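Local atomic coordinates of periplasmic iron-binding protein (Synechocystis sp., PDB entry 2VOZ), a protein that binds ferric iron in the periplasm and probably delivers it to an ABC transporter for import. Residues 127-132 with 296-301. Residues are numbered along the deposited sequence; the frame is centred on the assembly and turned at random.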
ATOM      1  N   THR B 127     -20.609 -11.342  -7.409  1.00  8.48           N
ATOM      2  CA  THR B 127     -20.026 -12.387  -6.547  1.00  8.29           C
ATOM      3  C   THR B 127     -21.083 -12.759  -5.543  1.00  7.81           C
ATOM      4  O   THR B 127     -22.057 -12.019  -5.364  1.00  7.82           O
ATOM      5  CB  THR B 127     -18.770 -11.874  -5.781  1.00  9.56           C
ATOM      6  OG1 THR B 127     -19.190 -10.885  -4.846  1.00 13.02           O
ATOM      7  CG2 THR B 127     -17.757 -11.306  -6.763  1.00 13.58           C
ATOM      8  N   GLN B 128     -20.894 -13.879  -4.858  1.00  7.47           N
ATOM      9  CA  GLN B 128     -21.797 -14.246  -3.798  1.00  7.86           C
ATOM     10  C   GLN B 128     -21.030 -14.759  -2.583  1.00  8.47           C
ATOM     11  O   GLN B 128     -19.880 -15.193  -2.689  1.00  8.71           O
ATOM     12  CB  GLN B 128     -22.859 -15.235  -4.287  1.00 10.23           C
ATOM     13  CG  GLN B 128     -22.340 -16.523  -4.716  1.00 10.67           C
ATOM     14  CD  GLN B 128     -23.412 -17.443  -5.341  1.00 10.88           C
ATOM     15  OE1 GLN B 128     -24.520 -17.593  -4.825  1.00 11.55           O
ATOM     16  NE2 GLN B 128     -23.061 -18.060  -6.451  1.00 11.18           N
ATOM     17  N   ARG B 129     -21.630 -14.565  -1.412  1.00  8.24           N
ATOM     18  CA  ARG B 129     -21.073 -15.030  -0.149  1.00  6.87           C
ATOM     19  C   ARG B 129     -22.209 -15.770   0.541  1.00  7.42           C
ATOM     20  O   ARG B 129     -23.383 -15.583   0.186  1.00  9.41           O
ATOM     21  CB  ARG B 129     -20.608 -13.847   0.752  1.00  7.93           C
ATOM     22  CG  ARG B 129     -21.696 -12.783   1.082  1.00  7.20           C
ATOM     23  CD  ARG B 129     -21.804 -11.604   0.064  1.00 10.96           C
ATOM     24  NE  ARG B 129     -20.523 -10.917  -0.080  1.00  8.28           N
ATOM     25  CZ  ARG B 129     -20.041 -10.032   0.816  1.00  9.98           C
ATOM     26  NH1 ARG B 129     -20.762  -9.704   1.883  1.00  9.98           N
ATOM     27  NH2 ARG B 129     -18.837  -9.506   0.656  1.00 10.52           N
ATOM     28  N   ALA B 130     -21.869 -16.621   1.485  1.00  7.24           N
ATOM     29  CA  ALA B 130     -22.890 -17.362   2.244  1.00  7.51           C
ATOM     30  C   ALA B 130     -22.812 -16.912   3.679  1.00  7.88           C
ATOM     31  O   ALA B 130     -21.707 -16.667   4.171  1.00  8.87           O
ATOM     32  CB  ALA B 130     -22.594 -18.895   2.153  1.00  9.02           C
ATOM     33  N   ARG B 131     -23.955 -16.793   4.354  1.00  8.86           N
ATOM     34  CA  ARG B 131     -23.954 -16.449   5.767  1.00  9.10           C
ATOM     35  C   ARG B 131     -24.110 -17.807   6.476  1.00  9.89           C
ATOM     36  O   ARG B 131     -25.151 -18.456   6.403  1.00 11.30           O
ATOM     37  CB  ARG B 131     -25.062 -15.430   6.129  1.00  8.32           C
ATOM     38  CG  ARG B 131     -24.841 -14.817   7.544  1.00  9.16           C
ATOM     39  CD  ARG B 131     -25.346 -13.386   7.559  1.00  8.53           C
ATOM     40  NE  ARG B 131     -25.026 -12.689   8.801  1.00  9.45           N
ATOM     41  CZ  ARG B 131     -23.815 -12.201   9.112  1.00  9.53           C
ATOM     42  NH1 ARG B 131     -22.787 -12.343   8.278  1.00  5.69           N
ATOM     43  NH2 ARG B 131     -23.633 -11.555  10.263  1.00 10.10           N
ATOM     44  N   VAL B 132     -23.028 -18.250   7.097  1.00  8.53           N
ATOM     45  CA  VAL B 132     -22.948 -19.618   7.567  1.00  9.00           C
ATOM     46  C   VAL B 132     -22.885 -19.665   9.089  1.00  9.20           C
ATOM     47  O   VAL B 132     -22.927 -18.636   9.752  1.00  8.79           O
ATOM     48  CB  VAL B 132     -21.709 -20.334   6.980  1.00  9.75           C
ATOM     49  CG1 VAL B 132     -21.830 -20.488   5.446  1.00 11.56           C
ATOM     50  CG2 VAL B 132     -20.370 -19.630   7.385  1.00  8.49           C
ATOM     51  N   GLU B 296     -12.099 -14.196  -6.378  1.00  9.16           N
ATOM     52  CA  GLU B 296     -10.905 -14.493  -5.557  1.00 10.38           C
ATOM     53  C   GLU B 296     -10.584 -13.357  -4.609  1.00  9.94           C
ATOM     54  O   GLU B 296     -10.120 -13.596  -3.508  1.00 11.00           O
ATOM     55  CB  GLU B 296      -9.678 -14.673  -6.461  1.00 11.26           C
ATOM     56  CG  GLU B 296      -9.583 -16.036  -7.086  1.00 14.67           C
ATOM     57  CD  GLU B 296      -9.241 -17.136  -6.060  1.00 15.88           C
ATOM     58  OE1 GLU B 296      -8.835 -16.831  -4.918  1.00 16.08           O
ATOM     59  OE2 GLU B 296      -9.381 -18.291  -6.422  1.00 14.69           O
ATOM     60  N   GLY B 297     -10.800 -12.122  -5.069  1.00 10.07           N
ATOM     61  CA  GLY B 297     -10.370 -10.903  -4.339  1.00 10.08           C
ATOM     62  C   GLY B 297     -10.737 -10.918  -2.863  1.00 10.80           C
ATOM     63  O   GLY B 297      -9.928 -10.525  -1.974  1.00 11.57           O
ATOM     64  N   ASN B 298     -11.968 -11.345  -2.586  1.00  9.97           N
ATOM     65  CA  ASN B 298     -12.439 -11.428  -1.222  1.00 10.52           C
ATOM     66  C   ASN B 298     -12.886 -12.841  -0.842  1.00  9.37           C
ATOM     67  O   ASN B 298     -13.769 -13.019  -0.018  1.00  8.62           O
ATOM     68  CB  ASN B 298     -13.567 -10.424  -0.977  1.00 11.50           C
ATOM     69  CG  ASN B 298     -13.865 -10.207   0.507  1.00 11.98           C
ATOM     70  OD1 ASN B 298     -12.985 -10.345   1.383  1.00 13.37           O
ATOM     71  ND2 ASN B 298     -15.116  -9.838   0.800  1.00 12.22           N
ATOM     72  N   ASN B 299     -12.307 -13.865  -1.468  1.00  8.29           N
ATOM     73  CA  ASN B 299     -12.634 -15.238  -1.062  1.00  8.32           C
ATOM     74  C   ASN B 299     -14.135 -15.523  -1.149  1.00  8.78           C
ATOM     75  O   ASN B 299     -14.710 -16.171  -0.268  1.00  8.50           O
ATOM     76  CB  ASN B 299     -12.106 -15.512   0.356  1.00  8.24           C
ATOM     77  CG  ASN B 299     -10.628 -15.491   0.405  1.00  9.90           C
ATOM     78  OD1 ASN B 299      -9.979 -16.218  -0.361  1.00 11.45           O
ATOM     79  ND2 ASN B 299     -10.066 -14.680   1.298  1.00 11.15           N
ATOM     80  N   GLU B 300     -14.740 -15.025  -2.224  1.00  7.79           N
ATOM     81  CA  GLU B 300     -16.185 -15.166  -2.485  0.70  7.88           C
ATOM     82  C   GLU B 300     -16.371 -16.161  -3.605  1.00  8.81           C
ATOM     83  O   GLU B 300     -15.394 -16.601  -4.218  1.00  9.26           O
ATOM     84  CB  GLU B 300     -16.798 -13.808  -2.894  0.70  8.07           C
ATOM     85  CG  GLU B 300     -17.158 -12.914  -1.716  0.70 10.52           C
ATOM     86  CD  GLU B 300     -17.064 -11.398  -2.015  0.70 15.25           C
ATOM     87  OE1 GLU B 300     -17.316 -10.600  -1.086  0.70 17.15           O
ATOM     88  OE2 GLU B 300     -16.752 -10.974  -3.164  0.70 14.89           O
ATOM     89  N   TYR B 301     -17.634 -16.531  -3.872  1.00  8.20           N
ATOM     90  CA  TYR B 301     -17.919 -17.436  -4.985  1.00  7.79           C
ATOM     91  C   TYR B 301     -18.282 -16.611  -6.212  1.00  8.60           C
ATOM     92  O   TYR B 301     -18.987 -15.590  -6.103  1.00  8.70           O
ATOM     93  CB  TYR B 301     -19.126 -18.297  -4.667  1.00  9.16           C
ATOM     94  CG  TYR B 301     -19.031 -19.140  -3.433  1.00  8.32           C
ATOM     95  CD1 TYR B 301     -19.435 -18.642  -2.169  1.00  7.95           C
ATOM     96  CD2 TYR B 301     -18.558 -20.459  -3.510  1.00  8.93           C
ATOM     97  CE1 TYR B 301     -19.378 -19.449  -1.023  1.00  8.80           C
ATOM     98  CE2 TYR B 301     -18.494 -21.270  -2.359  1.00  9.48           C
ATOM     99  CZ  TYR B 301     -18.914 -20.753  -1.133  1.00  8.67           C
ATOM    100  OH  TYR B 301     -18.887 -21.527   0.006  1.00  9.00           O
TER
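In the conformer described here, one of two modelled, Glu300 OE1 is gripped by two donors, Arg129 NH2 and Asn298 ND2. Arg129 NH2 meets Glu300 OE1 at 2.6 Å in a short salt bridge, nearly along the C-O axis of the carboxylate. The oxygen sits at the guanidinium edge, near its plane. Asn298 ND2 comes from the other face, above the carboxylate plane, at 3.0 Å from Glu300 OE1. Its amide is held by Arg229 too, through OD1. Arg129 reaches OE1 by bending at chi2 and chi3 (-89° and -57°), and the two planar groups are turned 58° apart. An alanine in place of Arg129 would probably leave the buried Glu300 carboxylate without its main charge partner and freer to turn. Thr127 OG1 hydrogen-bonds with Ser264 OG and lies 3.0 Å from the other oxygen, Glu300 OE2.

The backbones join beside this cluster. Gln128 and Tyr301 form an antiparallel hydrogen-bonded pair, with Gln128 N to Tyr301 O at 2.8 Å and Tyr301 N to Gln128 O at 2.9 Å. On the face these two residues share, Gln128 CG packs on Tyr301 CB at 3.7 Å. The Tyr301 ring turns its edge to Gln128 O. Gln128 NE2 bonds onward to Pro302 O.

Asn299, with positive phi, is the C-prime residue of a Schellman motif that ends helix 288-297 and turns the chain into the pair. Asn298 touches Tyr44, and Arg129 touches Tyr169 and Tyr225. All three tyrosines are iron ligands in the metal-bound protein; this is the apo form. Through Arg129 and Asn298 the network probably acts as a second shell to the ferric site of a periplasmic binding protein fold.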